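Local coordinates for PTS EIIA type-4 domain-containing protein (Streptococcus agalactiae NEM316, PDB 4TKZ), which acts as an EIIA component of the sugar phosphotransferase system, of the mannose family, probably relaying phosphoryl groups towards the imported sugar, at the interface of chains A and B. Numbering follows the deposited sequence. Chains: chain A/B, Putative uncharacterized protein gbs1890.

Contact 1: the interface of chains A and B. Residues chain A 70, 74, 77, 87-89; chain B 125-127.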
# COMPACT_ATOMS: atom_id res chain seq x y z
N PHE A 70 13.45 -2.31 -1.45
CA PHE A 70 13.96 -1.08 -0.88
C PHE A 70 15.49 -1.13 -0.90
O PHE A 70 16.15 -0.17 -1.31
CB PHE A 70 13.47 -0.91 0.56
CG PHE A 70 14.03 0.29 1.25
CD1 PHE A 70 13.46 1.55 1.09
CD2 PHE A 70 15.15 0.17 2.07
CE1 PHE A 70 13.99 2.66 1.73
CE2 PHE A 70 15.69 1.27 2.72
CZ PHE A 70 15.12 2.51 2.54
N SER A 74 17.74 1.49 -2.91
CA SER A 74 18.57 2.40 -2.15
C SER A 74 20.03 2.32 -2.58
O SER A 74 20.69 3.35 -2.71
CB SER A 74 18.47 2.08 -0.65
OG SER A 74 17.18 2.42 -0.16
N SER A 77 20.55 3.98 -5.91
CA SER A 77 20.27 5.42 -5.92
C SER A 77 21.51 6.29 -5.68
O SER A 77 21.47 7.49 -5.92
CB SER A 77 19.23 5.77 -4.86
OG SER A 77 19.80 5.70 -3.57
N VAL A 87 14.21 7.30 -2.88
CA VAL A 87 13.70 5.97 -2.57
C VAL A 87 12.87 6.02 -1.29
O VAL A 87 13.40 6.31 -0.21
CB VAL A 87 14.85 4.96 -2.38
CG1 VAL A 87 14.30 3.58 -2.06
CG2 VAL A 87 15.73 4.93 -3.63
N LEU A 88 11.57 5.75 -1.41
CA LEU A 88 10.71 5.70 -0.24
C LEU A 88 10.26 4.27 0.07
O LEU A 88 10.10 3.46 -0.85
CB LEU A 88 9.45 6.58 -0.43
CG LEU A 88 9.61 8.01 -0.92
CD1 LEU A 88 8.26 8.76 -0.84
CD2 LEU A 88 10.68 8.74 -0.12
N SER A 89 10.09 3.96 1.35
CA SER A 89 9.37 2.76 1.77
C SER A 89 7.98 3.19 2.27
O SER A 89 7.71 4.38 2.39
CB SER A 89 10.11 2.03 2.88
OG SER A 89 10.24 2.85 4.03
N VAL B 125 9.46 5.78 5.08
CA VAL B 125 10.82 6.23 5.32
C VAL B 125 11.43 6.72 4.01
O VAL B 125 11.26 6.08 2.97
CB VAL B 125 11.70 5.09 5.90
CG1 VAL B 125 13.16 5.50 5.94
CG2 VAL B 125 11.23 4.72 7.30
N ASP B 126 12.12 7.86 4.06
CA ASP B 126 12.90 8.35 2.93
C ASP B 126 14.34 7.91 3.15
O ASP B 126 14.94 8.22 4.17
CB ASP B 126 12.81 9.89 2.89
CG ASP B 126 13.68 10.51 1.79
OD1 ASP B 126 14.56 9.84 1.20
OD2 ASP B 126 13.47 11.71 1.51
N PHE B 127 14.90 7.18 2.18
CA PHE B 127 16.24 6.62 2.35
C PHE B 127 17.31 7.69 2.61
O PHE B 127 18.32 7.42 3.27
CB PHE B 127 16.63 5.77 1.14
CG PHE B 127 18.06 5.29 1.17
CD1 PHE B 127 18.48 4.40 2.14
CD2 PHE B 127 18.96 5.74 0.22
CE1 PHE B 127 19.81 3.96 2.18
CE2 PHE B 127 20.30 5.30 0.25
CZ PHE B 127 20.71 4.41 1.23
O HOH W 1 15.85 8.65 -1.11
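The short strand 125-126 of chain B crosses to chain A and lies antiparallel to strand 84-89, pairing B:Val125 with A:Ser89 and B:Asp126 with A:Leu88. This is a worked case of sheet extension by a C-terminal strand from the partner, an arrangement known from mannose-type EIIA dimers and probably used in the same way here. Two backbone hydrogen bonds stitch the strands together: A:Ser89 N gives to B:Val125 O at 2.9 Å, and B:Phe127 N gives to A:Val87 O at 3.0 Å. Between them, the CD2 methyl of A:Leu88 rests against B:Asp126 CA at 3.8 Å. Water 1 adds a polar bridge, joining A:Val87 N to the carboxylate oxygen B:Asp126 OD1.

Where the strand ends, B:Phe127 turns its ring towards helix 68-76, its CG set anti to the backbone N (chi1 174°). The methylene A:Ser74 CB stands over the centre of that ring, 3.5 Å from its centroid. A:Ser74 OG leans over the same ring near its root, 3.3 Å from B:Phe127 CG, and gives its own hydrogen bond back to A:Phe70 O. The ring corner A:Phe70 CZ presses on B:Phe127 CB at 3.9 Å, and A:Val87 packs on that methylene too. This aromatic plug probably helps to secure the exchanged strand, and the site fastens the tail of one subunit to the sheet of the other.

Contact 2: the interface of chains A and B. Residues chain A 9-10, 35, 37; chain B 19, 22-23, 93.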
# COMPACT_ATOMS: atom_id res chain seq x y z
N HIS A 9 7.13 -6.59 -3.36
CA HIS A 9 6.99 -8.04 -3.30
C HIS A 9 5.74 -8.55 -4.01
O HIS A 9 4.66 -7.95 -3.90
CB HIS A 9 6.94 -8.49 -1.84
CG HIS A 9 8.23 -8.33 -1.10
ND1 HIS A 9 8.60 -7.14 -0.49
CD2 HIS A 9 9.23 -9.21 -0.84
CE1 HIS A 9 9.78 -7.30 0.08
NE2 HIS A 9 10.18 -8.55 -0.11
N GLY A 10 5.87 -9.67 -4.71
CA GLY A 10 4.77 -10.26 -5.44
C GLY A 10 4.29 -9.36 -6.56
O GLY A 10 5.09 -8.65 -7.17
N PHE A 35 8.43 -8.00 -7.83
CA PHE A 35 9.41 -8.90 -7.22
C PHE A 35 8.72 -10.19 -6.84
O PHE A 35 8.31 -10.38 -5.69
CB PHE A 35 10.04 -8.25 -5.99
CG PHE A 35 11.10 -9.09 -5.32
CD1 PHE A 35 12.05 -9.77 -6.07
CD2 PHE A 35 11.16 -9.18 -3.94
CE1 PHE A 35 13.04 -10.53 -5.46
CE2 PHE A 35 12.14 -9.94 -3.31
CZ PHE A 35 13.09 -10.62 -4.07
N ALA A 37 8.03 -14.55 -6.74
CA ALA A 37 8.73 -15.76 -6.34
C ALA A 37 9.56 -16.27 -7.50
O ALA A 37 9.08 -16.37 -8.63
CB ALA A 37 7.75 -16.83 -5.88
N SER B 19 2.01 -10.20 -1.77
CA SER B 19 3.20 -9.80 -1.02
C SER B 19 3.28 -10.59 0.29
O SER B 19 4.32 -11.14 0.64
CB SER B 19 3.18 -8.30 -0.72
OG SER B 19 3.03 -7.55 -1.90
N LEU B 22 4.15 -14.26 -0.27
CA LEU B 22 5.57 -14.45 -0.58
C LEU B 22 6.41 -14.35 0.68
O LEU B 22 7.38 -15.08 0.87
CB LEU B 22 6.03 -13.40 -1.60
CG LEU B 22 7.51 -13.41 -1.99
CD1 LEU B 22 7.88 -14.72 -2.67
CD2 LEU B 22 7.86 -12.21 -2.89
N ILE B 23 6.03 -13.42 1.55
CA ILE B 23 6.82 -13.16 2.74
C ILE B 23 6.50 -14.18 3.83
O ILE B 23 7.39 -14.82 4.38
CB ILE B 23 6.61 -11.72 3.22
CG1 ILE B 23 7.26 -10.75 2.22
CG2 ILE B 23 7.16 -11.52 4.63
CD1 ILE B 23 6.88 -9.30 2.43
N LEU B 93 2.19 -2.20 3.21
CA LEU B 93 2.51 -3.57 3.60
C LEU B 93 2.84 -3.65 5.10
O LEU B 93 2.58 -4.66 5.74
CB LEU B 93 3.64 -4.16 2.73
CG LEU B 93 3.95 -5.65 2.90
CD1 LEU B 93 2.72 -6.49 2.70
CD2 LEU B 93 5.06 -6.10 1.94
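A:His9, which by family is the phosphoryl-accepting histidine of the EIIA domain, sits at the end of strand 3-9 and meets helix 12-24 of chain B. The polar link between them uses its backbone and not its ring. B:Ser19 OG gives a hydrogen bond to A:His9 O at 2.6 Å, coming from above the carbonyl plane, 41° out of it. The hydroxyl is brought there by a first torsion that places it anti to the serine's own carbonyl carbon and beside the backbone N (chi1 -55°).

The imidazole itself is held by apolar contacts on two sides. Over one face, the terminal methyl B:Ile23 CD1 stands above the ring centre in a CH-pi contact, 3.9 Å from the centroid. At the edge, in the ring plane, B:Leu22 CD2 approaches A:His9 CD2 at 3.9 Å, and both aliphatic chains run across the histidine at about a right angle.

Van der Waals packing continues beyond the ring. Besides the ring edge, B:Leu22 CD2 touches the carbonyl oxygen A:Phe35 O at 3.4 Å and comes close to A:Gly10 N. Its sister methyl CD1 reaches A:Ala37 CB at 3.8 Å. Packing on a face and an edge would limit how far the imidazole can swing, so the neighbouring subunit probably helps to shape the active site and to orient the ring for phosphoryl transfer.

Contact 3: the interface of chains A and B. Residues chain A 125-127, 130; chain B 70, 74, 77, 87-88.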
# COMPACT_ATOMS: atom_id res chain seq x y z
N VAL A 125 -5.62 6.65 8.50
CA VAL A 125 -6.68 7.17 9.36
C VAL A 125 -7.45 6.02 9.98
O VAL A 125 -7.74 5.03 9.31
CB VAL A 125 -7.64 8.06 8.54
CG1 VAL A 125 -8.93 8.35 9.32
CG2 VAL A 125 -6.96 9.36 8.13
N ASP A 126 -7.77 6.14 11.27
CA ASP A 126 -8.65 5.19 11.94
C ASP A 126 -10.04 5.83 11.97
O ASP A 126 -10.20 6.91 12.53
CB ASP A 126 -8.13 4.93 13.36
CG ASP A 126 -9.04 4.00 14.18
OD1 ASP A 126 -10.20 3.73 13.78
OD2 ASP A 126 -8.57 3.56 15.25
N PHE A 127 -11.03 5.18 11.37
CA PHE A 127 -12.36 5.78 11.23
C PHE A 127 -12.99 6.15 12.58
O PHE A 127 -13.81 7.06 12.65
CB PHE A 127 -13.31 4.88 10.44
CG PHE A 127 -14.74 5.36 10.42
CD1 PHE A 127 -15.09 6.52 9.76
CD2 PHE A 127 -15.73 4.63 11.08
CE1 PHE A 127 -16.43 6.98 9.75
CE2 PHE A 127 -17.06 5.07 11.07
CZ PHE A 127 -17.40 6.24 10.41
N CYS A 130 -12.80 9.47 13.20
CA CYS A 130 -13.29 10.05 11.93
C CYS A 130 -12.26 9.89 10.80
O CYS A 130 -12.63 9.76 9.63
CB CYS A 130 -13.75 11.51 12.06
SG CYS A 130 -14.99 11.84 13.35
N PHE B 70 -13.42 2.55 1.74
CA PHE B 70 -13.36 3.07 3.10
C PHE B 70 -14.77 3.50 3.51
O PHE B 70 -15.20 3.22 4.63
CB PHE B 70 -12.39 4.26 3.19
CG PHE B 70 -12.38 4.96 4.53
CD1 PHE B 70 -13.26 6.01 4.79
CD2 PHE B 70 -11.49 4.58 5.53
CE1 PHE B 70 -13.26 6.65 6.03
CE2 PHE B 70 -11.47 5.21 6.76
CZ PHE B 70 -12.36 6.26 7.01
N SER B 74 -16.76 1.77 6.59
CA SER B 74 -17.05 2.54 7.80
C SER B 74 -18.55 2.64 8.07
O SER B 74 -18.97 2.67 9.22
CB SER B 74 -16.42 3.93 7.73
OG SER B 74 -16.90 4.68 6.63
N SER B 77 -19.51 -0.59 9.63
CA SER B 77 -18.86 -0.88 10.90
C SER B 77 -19.67 -0.42 12.13
O SER B 77 -19.42 -0.87 13.24
CB SER B 77 -17.45 -0.26 10.95
OG SER B 77 -17.53 1.14 11.09
N VAL B 87 -11.87 0.16 11.06
CA VAL B 87 -11.66 0.47 9.65
C VAL B 87 -10.54 1.48 9.50
O VAL B 87 -10.66 2.61 9.99
CB VAL B 87 -12.92 1.10 9.01
CG1 VAL B 87 -12.67 1.40 7.53
CG2 VAL B 87 -14.14 0.18 9.18
N LEU B 88 -9.45 1.07 8.85
CA LEU B 88 -8.31 1.96 8.58
C LEU B 88 -8.21 2.32 7.09
O LEU B 88 -8.53 1.50 6.23
CB LEU B 88 -6.99 1.31 9.01
CG LEU B 88 -6.89 0.70 10.41
CD1 LEU B 88 -5.45 0.29 10.71
CD2 LEU B 88 -7.40 1.66 11.47
O HOH W 2 -12.55 2.26 12.80
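A:Phe127 and B:Ser74 meet in a strand-exchange interface, the kind by which the C-terminal tail of each subunit would tie a mannose-family EIIA dimer together. A:Asp126 bridges antiparallel with B:Leu88 of strand 84-89, and A:Phe127 N gives a hydrogen bond to B:Val87 O at 2.9 Å. Water 2 connects B:Val87 N with the carboxylate oxygen A:Asp126 OD1. The B:Leu88 CD2 methyl lies against A:Asp126 CA, 3.8 Å away.

The aromatic ring of A:Phe127 packs against helix 68-77. B:Ser74 CB stands over its centre, 3.3 Å from the centroid, while the ring corner B:Phe70 CZ bears on A:Phe127 CB at 3.8 Å. This cluster closely matches its two-fold partner, with a clear difference at the serine. B:Ser74 OG is rotated to lie between its backbone N and carbonyl carbon (chi1 60°), which moves the hydroxyl away from the root of the phenylalanine ring and leaves the methylene as the main contact. The hydroxyl still gives a hydrogen bond to B:Phe70 O, at 3.0 Å, so either rotamer satisfies it within the helix. In this copy B:Ser74 OG lies 3.9 Å from A:Phe127 CE1.

Contact 4: the interface of chains A and B. Residues chain A 15-16, 19, 91, 93; chain B 9, 12, 63, 91.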
# COMPACT_ATOMS: atom_id res chain seq x y z
N GLY A 15 -0.95 -4.60 -8.77
CA GLY A 15 -2.20 -4.38 -8.08
C GLY A 15 -2.43 -2.91 -7.75
O GLY A 15 -3.53 -2.39 -7.96
N ILE A 16 -1.41 -2.24 -7.22
CA ILE A 16 -1.58 -0.82 -6.89
C ILE A 16 -1.66 0.03 -8.16
O ILE A 16 -2.35 1.06 -8.19
CB ILE A 16 -0.51 -0.30 -5.89
CG1 ILE A 16 -0.99 1.00 -5.24
CG2 ILE A 16 0.84 -0.10 -6.56
CD1 ILE A 16 -0.15 1.42 -4.05
N SER A 19 -5.12 0.17 -9.23
CA SER A 19 -5.89 1.15 -8.46
C SER A 19 -5.80 2.51 -9.14
O SER A 19 -6.81 3.20 -9.34
CB SER A 19 -5.36 1.26 -7.03
OG SER A 19 -5.40 0.01 -6.38
N LEU A 91 4.92 2.31 0.92
CA LEU A 91 4.03 2.64 -0.19
C LEU A 91 2.57 2.36 0.11
O LEU A 91 2.21 1.22 0.43
CB LEU A 91 4.45 1.86 -1.45
CG LEU A 91 3.46 1.88 -2.62
CD1 LEU A 91 3.25 3.30 -3.13
CD2 LEU A 91 3.96 0.98 -3.74
N LEU A 93 -1.66 3.93 -1.28
CA LEU A 93 -2.21 4.57 -2.47
C LEU A 93 -2.09 6.09 -2.38
O LEU A 93 -1.96 6.76 -3.40
CB LEU A 93 -3.66 4.11 -2.76
CG LEU A 93 -4.33 4.57 -4.07
CD1 LEU A 93 -3.51 4.23 -5.29
CD2 LEU A 93 -5.74 3.96 -4.21
N HIS B 9 -9.39 -0.38 -4.38
CA HIS B 9 -9.63 -0.24 -5.80
C HIS B 9 -8.81 -1.21 -6.65
O HIS B 9 -7.64 -1.49 -6.35
CB HIS B 9 -9.28 1.18 -6.26
CG HIS B 9 -10.15 2.24 -5.66
ND1 HIS B 9 -9.92 2.78 -4.41
CD2 HIS B 9 -11.24 2.88 -6.15
CE1 HIS B 9 -10.84 3.69 -4.15
NE2 HIS B 9 -11.65 3.78 -5.19
N PHE B 12 -5.60 -4.30 -6.25
CA PHE B 12 -4.70 -3.97 -5.12
C PHE B 12 -4.83 -5.01 -3.99
O PHE B 12 -3.81 -5.45 -3.46
CB PHE B 12 -5.04 -2.53 -4.68
CG PHE B 12 -4.25 -1.97 -3.50
CD1 PHE B 12 -4.06 -2.69 -2.33
CD2 PHE B 12 -3.81 -0.66 -3.54
CE1 PHE B 12 -3.37 -2.14 -1.26
CE2 PHE B 12 -3.13 -0.09 -2.47
CZ PHE B 12 -2.91 -0.84 -1.33
N ASP B 63 -7.71 1.18 1.16
CA ASP B 63 -6.63 1.92 0.51
C ASP B 63 -6.59 3.41 0.81
O ASP B 63 -5.54 3.95 1.16
CB ASP B 63 -6.57 1.65 -1.01
CG ASP B 63 -7.89 1.87 -1.72
OD1 ASP B 63 -8.90 2.16 -1.05
OD2 ASP B 63 -7.91 1.72 -2.96
N LEU B 91 -3.58 1.88 3.71
CA LEU B 91 -2.99 0.55 3.71
C LEU B 91 -1.63 0.48 3.01
O LEU B 91 -1.53 0.77 1.82
CB LEU B 91 -3.95 -0.44 3.03
CG LEU B 91 -3.42 -1.84 2.74
CD1 LEU B 91 -3.12 -2.58 4.03
CD2 LEU B 91 -4.44 -2.62 1.93
O HOH W 3 -3.30 2.35 0.34
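A:Ser19 and A:Ile16, on helix 12-24, face the start of the same helix in chain B and the end of strand 3-9, which carries B:His9; this core of the two-fold interface, beside the active-site histidine, probably helps to hold the dimer together. A:Ser19 OG gives a hydrogen bond to B:His9 O at 2.7 Å, from above the carbonyl plane. The same hydroxyl lies in the plane of the B:Phe12 ring at its edge, 3.3 Å from CD2. Further along that ring, A:Ile16 CG1 packs on B:Phe12 CE2 at 3.7 Å, the two side chains pointing the same way. With a first torsion of 179°, B:Phe12 extends away from its backbone N, which lays the ring along the isoleucine.

A:Leu93 runs parallel to B:Asp63 in a similar manner, its CD2 methyl 3.4 Å from B:Asp63 OD2. Water 3 joins the chains beside them, bonded to A:Leu93 N at the start of helix 93-102 and to the carbonyls B:Asp63 O and B:Leu91 O.

The same B:Asp63 also reaches back within its own chain to position the active-site histidine, one oxygen accepting from two of its nitrogens. The backbone B:His9 N meets OD2 from above the carboxylate plane. The ring nitrogen B:His9 ND1 gives to B:Asp63 OD2 at 2.7 Å on the syn side, with the oxygen in the imidazole plane.

Contact 1 and contact 3 are two-fold twins at opposite ends of the interface, the centres of their C-alpha atoms about 28 Å apart. Contact 4 lies between them, about 19 Å from contact 1 and about 16 Å from contact 3, while contact 2 is set off towards contact 1 (about 17 Å, against about 26 Å to contact 3). Contacts 2 and 4, about 14 Å apart, share helix 12-24 and the histidine ending strand 3-9, with the chains exchanged. The exchanged tails thus clamp the sheet edges while helices 12-24 border both active sites, probably coupling dimer assembly to the shaping of the phosphoryl-transfer centres.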